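Local coordinates for rhamnosidase B (Bacillus sp., PDB 2OKX), which hydrolyses alpha-L-rhamnosidic bonds as a glycoside hydrolase of family 78, probably releasing rhamnose with inversion at the anomeric carbon, at residues L907-S916 with L927-I935; T530-S538 with Y589-V597. All blocks are in the same frame, centred on the assembly; numbering follows the deposited sequence. Where two conformers were deposited one is given.

Contact 1 (L907-S916 with L927-I935); sequences LPQGGHIAVS and LRIEAPEDI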
loop_
_atom_site.group_PDB
_atom_site.type_symbol
_atom_site.label_atom_id
_atom_site.label_comp_id
_atom_site.label_asym_id
_atom_site.label_seq_id
_atom_site.Cartn_x
_atom_site.Cartn_y
_atom_site.Cartn_z
ATOM N N LEU A 907 12.401 -3.097 -24.955
ATOM C CA LEU A 907 13.422 -2.054 -24.978
ATOM C C LEU A 907 12.776 -0.690 -24.774
ATOM O O LEU A 907 11.714 -0.411 -25.325
ATOM C CB LEU A 907 14.163 -2.078 -26.313
ATOM C CG LEU A 907 14.955 -3.350 -26.624
ATOM C CD1 LEU A 907 15.290 -3.383 -28.097
ATOM C CD2 LEU A 907 16.215 -3.403 -25.770
ATOM N N PRO A 908 13.424 0.189 -23.996
ATOM C CA PRO A 908 12.856 1.519 -23.752
ATOM C C PRO A 908 12.651 2.359 -25.009
ATOM O O PRO A 908 11.707 3.143 -25.083
ATOM C CB PRO A 908 13.846 2.149 -22.769
ATOM C CG PRO A 908 15.136 1.489 -23.105
ATOM C CD PRO A 908 14.744 0.046 -23.356
ATOM N N GLN A 909 13.523 2.189 -25.999
ATOM C CA GLN A 909 13.406 2.952 -27.241
ATOM C C GLN A 909 12.390 2.321 -28.182
ATOM O O GLN A 909 12.119 2.847 -29.262
ATOM C CB GLN A 909 14.760 3.039 -27.957
ATOM C CG GLN A 909 15.307 1.699 -28.458
ATOM C CD GLN A 909 16.196 1.007 -27.440
ATOM O OE1 GLN A 909 15.806 0.813 -26.290
ATOM N NE2 GLN A 909 17.399 0.630 -27.863
ATOM N N GLY A 910 11.827 1.191 -27.769
ATOM C CA GLY A 910 10.860 0.504 -28.605
ATOM C C GLY A 910 11.474 -0.773 -29.149
ATOM O O GLY A 910 12.697 -0.871 -29.291
ATOM N N GLY A 911 10.631 -1.748 -29.467
ATOM C CA GLY A 911 11.135 -3.008 -29.975
ATOM C C GLY A 911 11.493 -3.905 -28.804
ATOM O O GLY A 911 11.191 -3.580 -27.655
ATOM N N HIS A 912 12.136 -5.032 -29.076
ATOM C CA HIS A 912 12.503 -5.929 -27.991
ATOM C C HIS A 912 13.679 -6.824 -28.337
ATOM O O HIS A 912 14.154 -6.839 -29.474
ATOM C CB HIS A 912 11.310 -6.810 -27.608
ATOM C CG HIS A 912 10.864 -7.730 -28.700
ATOM N ND1 HIS A 912 11.750 -8.375 -29.536
ATOM C CD2 HIS A 912 9.629 -8.129 -29.083
ATOM C CE1 HIS A 912 11.081 -9.131 -30.389
ATOM N NE2 HIS A 912 9.791 -9.000 -30.134
ATOM N N ILE A 913 14.137 -7.560 -27.331
ATOM C CA ILE A 913 15.224 -8.514 -27.483
ATOM C C ILE A 913 14.577 -9.872 -27.205
ATOM O O ILE A 913 14.086 -10.106 -26.101
ATOM C CB ILE A 913 16.336 -8.298 -26.432
ATOM C CG1 ILE A 913 16.870 -6.862 -26.494
ATOM C CG2 ILE A 913 17.468 -9.287 -26.678
ATOM C CD1 ILE A 913 17.612 -6.527 -27.767
ATOM N N ALA A 914 14.540 -10.749 -28.200
ATOM C CA ALA A 914 13.955 -12.072 -28.006
ATOM C C ALA A 914 15.077 -13.098 -28.056
ATOM O O ALA A 914 15.912 -13.073 -28.961
ATOM C CB ALA A 914 12.919 -12.363 -29.084
ATOM N N VAL A 915 15.109 -13.989 -27.072
ATOM C CA VAL A 915 16.146 -15.010 -27.010
ATOM C C VAL A 915 15.571 -16.382 -26.686
ATOM O O VAL A 915 14.689 -16.514 -25.842
ATOM C CB VAL A 915 17.198 -14.672 -25.927
ATOM C CG1 VAL A 915 18.148 -15.847 -25.725
ATOM C CG2 VAL A 915 17.974 -13.422 -26.327
ATOM N N SER A 916 16.064 -17.404 -27.371
ATOM C CA SER A 916 15.625 -18.762 -27.090
ATOM C C SER A 916 16.823 -19.680 -27.255
ATOM O O SER A 916 17.666 -19.461 -28.132
ATOM C CB SER A 916 14.511 -19.190 -28.046
ATOM O OG SER A 916 15.005 -19.380 -29.362
ATOM N N LEU A 927 20.940 -21.506 -30.230
ATOM C CA LEU A 927 20.524 -20.219 -29.680
ATOM C C LEU A 927 20.045 -19.261 -30.762
ATOM O O LEU A 927 20.697 -19.113 -31.792
ATOM C CB LEU A 927 21.702 -19.588 -28.920
ATOM C CG LEU A 927 21.633 -18.112 -28.507
ATOM C CD1 LEU A 927 20.589 -17.938 -27.419
ATOM C CD2 LEU A 927 22.999 -17.647 -27.999
ATOM N N ARG A 928 18.905 -18.616 -30.521
ATOM C CA ARG A 928 18.340 -17.652 -31.460
ATOM C C ARG A 928 18.190 -16.313 -30.734
ATOM O O ARG A 928 17.734 -16.260 -29.583
ATOM C CB ARG A 928 16.968 -18.131 -31.948
ATOM C CG ARG A 928 16.286 -17.205 -32.953
ATOM C CD ARG A 928 14.822 -17.599 -33.148
ATOM N NE ARG A 928 14.132 -16.767 -34.133
ATOM C CZ ARG A 928 14.253 -16.900 -35.450
ATOM N NH1 ARG A 928 15.041 -17.839 -35.961
ATOM N NH2 ARG A 928 13.575 -16.097 -36.260
ATOM N N ILE A 929 18.580 -15.240 -31.412
ATOM C CA ILE A 929 18.507 -13.894 -30.864
ATOM C C ILE A 929 17.851 -12.997 -31.910
ATOM O O ILE A 929 18.235 -13.016 -33.079
ATOM C CB ILE A 929 19.922 -13.336 -30.579
ATOM C CG1 ILE A 929 20.634 -14.214 -29.548
ATOM C CG2 ILE A 929 19.831 -11.893 -30.082
ATOM C CD1 ILE A 929 22.133 -13.963 -29.473
ATOM N N GLU A 930 16.862 -12.218 -31.494
ATOM C CA GLU A 930 16.194 -11.309 -32.413
ATOM C C GLU A 930 16.169 -9.935 -31.764
ATOM O O GLU A 930 15.769 -9.789 -30.607
ATOM C CB GLU A 930 14.772 -11.797 -32.705
ATOM C CG GLU A 930 14.119 -11.101 -33.887
ATOM C CD GLU A 930 12.927 -11.870 -34.440
ATOM O OE1 GLU A 930 12.435 -11.490 -35.527
ATOM O OE2 GLU A 930 12.486 -12.849 -33.789
ATOM N N ALA A 931 16.613 -8.923 -32.501
ATOM C CA ALA A 931 16.641 -7.568 -31.966
ATOM C C ALA A 931 16.669 -6.548 -33.097
ATOM O O ALA A 931 16.931 -6.900 -34.241
ATOM C CB ALA A 931 17.866 -7.391 -31.082
ATOM N N PRO A 932 16.370 -5.274 -32.789
ATOM C CA PRO A 932 16.376 -4.217 -33.807
ATOM C C PRO A 932 17.774 -4.125 -34.422
ATOM O O PRO A 932 18.770 -4.278 -33.723
ATOM C CB PRO A 932 15.994 -2.974 -33.009
ATOM C CG PRO A 932 15.065 -3.532 -31.963
ATOM C CD PRO A 932 15.819 -4.770 -31.515
ATOM N N GLU A 933 17.835 -3.877 -35.727
ATOM C CA GLU A 933 19.099 -3.812 -36.461
ATOM C C GLU A 933 20.173 -2.862 -35.941
ATOM O O GLU A 933 21.359 -3.136 -36.097
ATOM C CB GLU A 933 18.824 -3.486 -37.935
ATOM C CG GLU A 933 18.090 -2.172 -38.138
ATOM C CD GLU A 933 17.736 -1.909 -39.592
ATOM O OE1 GLU A 933 16.966 -0.958 -39.846
ATOM O OE2 GLU A 933 18.226 -2.645 -40.476
ATOM N N ASP A 934 19.772 -1.754 -35.325
ATOM C CA ASP A 934 20.737 -0.777 -34.830
ATOM C C ASP A 934 21.314 -1.088 -33.451
ATOM O O ASP A 934 22.052 -0.290 -32.887
ATOM C CB ASP A 934 20.104 0.614 -34.822
ATOM C CG ASP A 934 18.829 0.664 -34.018
ATOM O OD1 ASP A 934 17.946 -0.197 -34.242
ATOM O OD2 ASP A 934 18.705 1.567 -33.166
ATOM N N ILE A 935 20.983 -2.251 -32.908
ATOM C CA ILE A 935 21.508 -2.621 -31.603
ATOM C C ILE A 935 22.635 -3.636 -31.761
ATOM O O ILE A 935 22.468 -4.658 -32.417
ATOM C CB ILE A 935 20.389 -3.198 -30.707
ATOM C CG1 ILE A 935 19.372 -2.093 -30.403
ATOM C CG2 ILE A 935 20.979 -3.767 -29.419
ATOM C CD1 ILE A 935 18.179 -2.546 -29.595
HETATM O O HOH W 1 18.465 1.689 -30.384
#
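Val915 and Ile929 face each other as an antiparallel non-hydrogen-bonded pair, with the hydrogen-bonded pairs Ala914–Glu930 and Ser916–Arg928 flanking them. Followed outward from the backbone, Val915 first places CB 4.0 Å from Arg928 O. Its CG1 branch, set anti to the backbone N (chi1 171°), meets Leu927 CD1 at 3.6 Å, and the CG2 branch lies 4.3 Å from Ile929 CG1. A beta-branched valine suits this position because its methyls diverge, one to Leu927 and one to Ile929; Ile891 of strand 888-891 touches both Val915 and Ile929. The two strands form a beta hairpin of the C-terminal domain, continued by strands 900-906 and 946-954. On the other face Ala914 lies beside Glu930, and Ser916 OG sits 3.5 Å from Arg928 CB. In the ladder, Ala914 N bonds Glu930 O at 2.9 Å and nearly straight (170°). Pro932, which has no N-H to give, ends the pattern: His912 O instead receives the CA-H of Ala931 and packs 3.3 Å from Pro932 CD. Beyond the strands, Leu907 CD1 and Ile935 CD1 meet tip to tip at a tight 3.4 Å. At the exposed margin a water accepts from Gln909 NE2 and donates to Asp934 OD2.

Contact 2 (T530-S538 with Y589-V597); sequences TYPVAEQGS and YVFGETEIV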
loop_
_atom_site.group_PDB
_atom_site.type_symbol
_atom_site.label_atom_id
_atom_site.label_comp_id
_atom_site.label_asym_id
_atom_site.label_seq_id
_atom_site.Cartn_x
_atom_site.Cartn_y
_atom_site.Cartn_z
ATOM N N THR A 530 -4.662 -0.793 -12.754
ATOM C CA THR A 530 -3.218 -0.704 -12.573
ATOM C C THR A 530 -2.636 0.249 -13.601
ATOM O O THR A 530 -3.341 0.751 -14.475
ATOM C CB THR A 530 -2.515 -2.067 -12.788
ATOM O OG1 THR A 530 -2.517 -2.385 -14.187
ATOM C CG2 THR A 530 -3.234 -3.180 -12.028
ATOM N N TYR A 531 -1.337 0.495 -13.494
ATOM C CA TYR A 531 -0.654 1.337 -14.455
ATOM C C TYR A 531 -0.840 0.576 -15.767
ATOM O O TYR A 531 -0.922 -0.651 -15.759
ATOM C CB TYR A 531 0.831 1.442 -14.093
ATOM C CG TYR A 531 1.608 2.397 -14.967
ATOM C CD1 TYR A 531 2.217 1.962 -16.147
ATOM C CD2 TYR A 531 1.705 3.749 -14.632
ATOM C CE1 TYR A 531 2.906 2.850 -16.969
ATOM C CE2 TYR A 531 2.383 4.648 -15.448
ATOM C CZ TYR A 531 2.982 4.193 -16.612
ATOM O OH TYR A 531 3.665 5.081 -17.412
ATOM N N PRO A 532 -0.933 1.286 -16.904
ATOM C CA PRO A 532 -1.116 0.600 -18.186
ATOM C C PRO A 532 0.089 -0.235 -18.607
ATOM O O PRO A 532 1.061 0.287 -19.146
ATOM C CB PRO A 532 -1.404 1.748 -19.154
ATOM C CG PRO A 532 -0.603 2.876 -18.574
ATOM C CD PRO A 532 -0.883 2.748 -17.091
ATOM N N VAL A 533 0.019 -1.539 -18.352
ATOM C CA VAL A 533 1.101 -2.443 -18.718
ATOM C C VAL A 533 0.590 -3.560 -19.616
ATOM O O VAL A 533 -0.516 -4.073 -19.423
ATOM C CB VAL A 533 1.750 -3.101 -17.471
ATOM C CG1 VAL A 533 2.460 -2.055 -16.634
ATOM C CG2 VAL A 533 0.681 -3.817 -16.645
ATOM N N ALA A 534 1.394 -3.922 -20.608
ATOM C CA ALA A 534 1.056 -5.008 -21.514
ATOM C C ALA A 534 2.116 -6.076 -21.252
ATOM O O ALA A 534 3.227 -5.760 -20.833
ATOM C CB ALA A 534 1.107 -4.539 -22.967
ATOM N N GLU A 535 1.776 -7.337 -21.485
ATOM C CA GLU A 535 2.715 -8.419 -21.229
ATOM C C GLU A 535 3.763 -8.534 -22.325
ATOM O O GLU A 535 3.902 -9.574 -22.970
ATOM C CB GLU A 535 1.935 -9.725 -21.035
ATOM C CG GLU A 535 1.053 -9.652 -19.781
ATOM C CD GLU A 535 0.320 -10.946 -19.440
ATOM O OE1 GLU A 535 -0.240 -11.011 -18.331
ATOM O OE2 GLU A 535 0.287 -11.882 -20.261
ATOM N N GLN A 536 4.521 -7.451 -22.503
ATOM C CA GLN A 536 5.551 -7.377 -23.533
ATOM C C GLN A 536 6.817 -8.151 -23.221
ATOM O O GLN A 536 7.614 -8.430 -24.114
ATOM C CB GLN A 536 5.889 -5.912 -23.823
ATOM C CG GLN A 536 4.690 -5.130 -24.349
ATOM C CD GLN A 536 4.068 -5.779 -25.576
ATOM O OE1 GLN A 536 4.732 -5.959 -26.607
ATOM N NE2 GLN A 536 2.794 -6.138 -25.473
ATOM N N GLY A 537 7.016 -8.486 -21.952
ATOM C CA GLY A 537 8.188 -9.256 -21.585
ATOM C C GLY A 537 7.749 -10.676 -21.294
ATOM O O GLY A 537 6.570 -10.916 -21.032
ATOM N N SER A 538 8.674 -11.627 -21.344
ATOM C CA SER A 538 8.309 -13.007 -21.054
ATOM C C SER A 538 9.497 -13.888 -20.713
ATOM O O SER A 538 10.656 -13.538 -20.967
ATOM C CB SER A 538 7.544 -13.629 -22.234
ATOM O OG SER A 538 8.350 -13.725 -23.395
ATOM N N TYR A 589 12.081 -5.722 -17.136
ATOM C CA TYR A 589 12.105 -7.009 -17.815
ATOM C C TYR A 589 10.749 -7.616 -18.151
ATOM O O TYR A 589 10.619 -8.295 -19.169
ATOM C CB TYR A 589 12.939 -8.015 -17.014
ATOM C CG TYR A 589 14.427 -7.920 -17.306
ATOM C CD1 TYR A 589 15.163 -6.806 -16.914
ATOM C CD2 TYR A 589 15.085 -8.932 -18.007
ATOM C CE1 TYR A 589 16.525 -6.695 -17.217
ATOM C CE2 TYR A 589 16.448 -8.833 -18.313
ATOM C CZ TYR A 589 17.157 -7.713 -17.915
ATOM O OH TYR A 589 18.498 -7.606 -18.210
ATOM N N VAL A 590 9.736 -7.372 -17.327
ATOM C CA VAL A 590 8.427 -7.962 -17.602
ATOM C C VAL A 590 7.422 -7.067 -18.327
ATOM O O VAL A 590 6.543 -7.575 -19.025
ATOM C CB VAL A 590 7.774 -8.497 -16.305
ATOM C CG1 VAL A 590 8.761 -9.396 -15.565
ATOM C CG2 VAL A 590 7.317 -7.353 -15.429
ATOM N N PHE A 591 7.549 -5.748 -18.174
ATOM C CA PHE A 591 6.629 -4.816 -18.831
ATOM C C PHE A 591 7.313 -3.787 -19.734
ATOM O O PHE A 591 6.843 -3.524 -20.841
ATOM C CB PHE A 591 5.779 -4.083 -17.790
ATOM C CG PHE A 591 4.920 -4.992 -16.963
ATOM C CD1 PHE A 591 4.069 -5.905 -17.570
ATOM C CD2 PHE A 591 4.964 -4.934 -15.573
ATOM C CE1 PHE A 591 3.268 -6.751 -16.807
ATOM C CE2 PHE A 591 4.169 -5.775 -14.798
ATOM C CZ PHE A 591 3.319 -6.685 -15.418
ATOM N N GLY A 592 8.403 -3.198 -19.248
ATOM C CA GLY A 592 9.141 -2.214 -20.030
ATOM C C GLY A 592 8.702 -0.763 -19.897
ATOM O O GLY A 592 9.088 0.079 -20.710
ATOM N N GLU A 593 7.902 -0.448 -18.884
ATOM C CA GLU A 593 7.449 0.927 -18.719
ATOM C C GLU A 593 8.530 1.800 -18.093
ATOM O O GLU A 593 9.325 1.334 -17.271
ATOM C CB GLU A 593 6.166 0.965 -17.880
ATOM C CG GLU A 593 4.978 0.249 -18.537
ATOM C CD GLU A 593 4.715 0.720 -19.964
ATOM O OE1 GLU A 593 4.506 1.929 -20.178
ATOM O OE2 GLU A 593 4.714 -0.121 -20.882
ATOM N N THR A 594 8.568 3.066 -18.493
ATOM C CA THR A 594 9.569 3.988 -17.970
ATOM C C THR A 594 8.998 5.246 -17.325
ATOM O O THR A 594 9.568 5.760 -16.365
ATOM C CB THR A 594 10.551 4.426 -19.080
ATOM O OG1 THR A 594 9.813 4.990 -20.167
ATOM C CG2 THR A 594 11.355 3.234 -19.584
ATOM N N GLU A 595 7.878 5.743 -17.839
ATOM C CA GLU A 595 7.302 6.963 -17.286
ATOM C C GLU A 595 6.950 6.859 -15.809
ATOM O O GLU A 595 7.159 7.805 -15.058
ATOM C CB GLU A 595 6.079 7.402 -18.098
ATOM C CG GLU A 595 6.428 7.872 -19.507
ATOM C CD GLU A 595 5.293 8.622 -20.180
ATOM O OE1 GLU A 595 5.426 8.952 -21.377
ATOM O OE2 GLU A 595 4.271 8.893 -19.515
ATOM N N ILE A 596 6.430 5.711 -15.386
ATOM C CA ILE A 596 6.081 5.538 -13.986
ATOM C C ILE A 596 7.344 5.602 -13.124
ATOM O O ILE A 596 7.326 6.129 -12.018
ATOM C CB ILE A 596 5.347 4.190 -13.752
ATOM C CG1 ILE A 596 5.007 4.029 -12.269
ATOM C CG2 ILE A 596 6.207 3.031 -14.245
ATOM C CD1 ILE A 596 4.211 2.764 -11.946
ATOM N N VAL A 597 8.449 5.074 -13.636
ATOM C CA VAL A 597 9.691 5.093 -12.882
ATOM C C VAL A 597 10.176 6.530 -12.677
ATOM O O VAL A 597 10.479 6.927 -11.553
ATOM C CB VAL A 597 10.799 4.280 -13.590
ATOM C CG1 VAL A 597 12.073 4.333 -12.773
ATOM C CG2 VAL A 597 10.342 2.830 -13.782
HETATM O O HOH W 2 3.900 4.289 -19.927
HETATM O O HOH W 3 3.775 -2.491 -21.235
HETATM O O HOH W 4 4.858 -9.708 -19.294
HETATM O O HOH W 5 11.782 -10.992 -19.283
#
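Gly537 and Val590 bring their backbones to a CA–CA distance of 4.2 Å where loop 530-538 runs past the end of helix 577-590, joined by a weak, bent hydrogen bond from Gly537 N to Val590 O (3.1 Å, 134°). Glycine suits this approach because its bare CA can lie 3.6 Å from Tyr589 O and point a C-H at it. A water donating to Gly537 O and Val590 O adds a second grip. Earlier in the loop, Val533 sets CB over one face of the Phe591 ring, 3.8 Å from its centroid, in a CH-pi contact; Val590 CG2 covers the opposite face, and Ala534 O lies at the ring edge, 3.4 Å from Phe591 CD1. The Tyr531 ring likewise has a carbon over each face, Pro532 CD on one and Ile596 CB, 3.4 Å from Tyr531 CE2, on the other. A chi1 of -175° swings this ring away from its backbone N and across to helix 595-603, where Tyr531 OH lies 3.4 Å from Glu595 CB and 2.6 Å from a water. Around this seam, helix 544-559 packs on Val590 and Phe591 and gives Glu535 a salt bridge from Arg558, and the loop leads from strand 520-528 into strand 538-541.

The two contacts lie about 16 Å apart between centres and meet at Pro908 CB and Thr594 CG2, so the turn of contact 1 packs on the inter-helix loop of contact 2. Both are partly buried, but contact 1 is the more peripheral, about 35 Å from the chain centre against 19 Å. They share no element, yet one sheet connects them: the loop of contact 2 enters strand 538-541, which pairs with strand 900-906, the neighbour of the hairpin in contact 1. Chemistry follows place. A regular backbone ladder with an aliphatic face holds the hairpin, whereas loop against helices relies on aromatic rings, bridging waters and a single weak direct hydrogen bond.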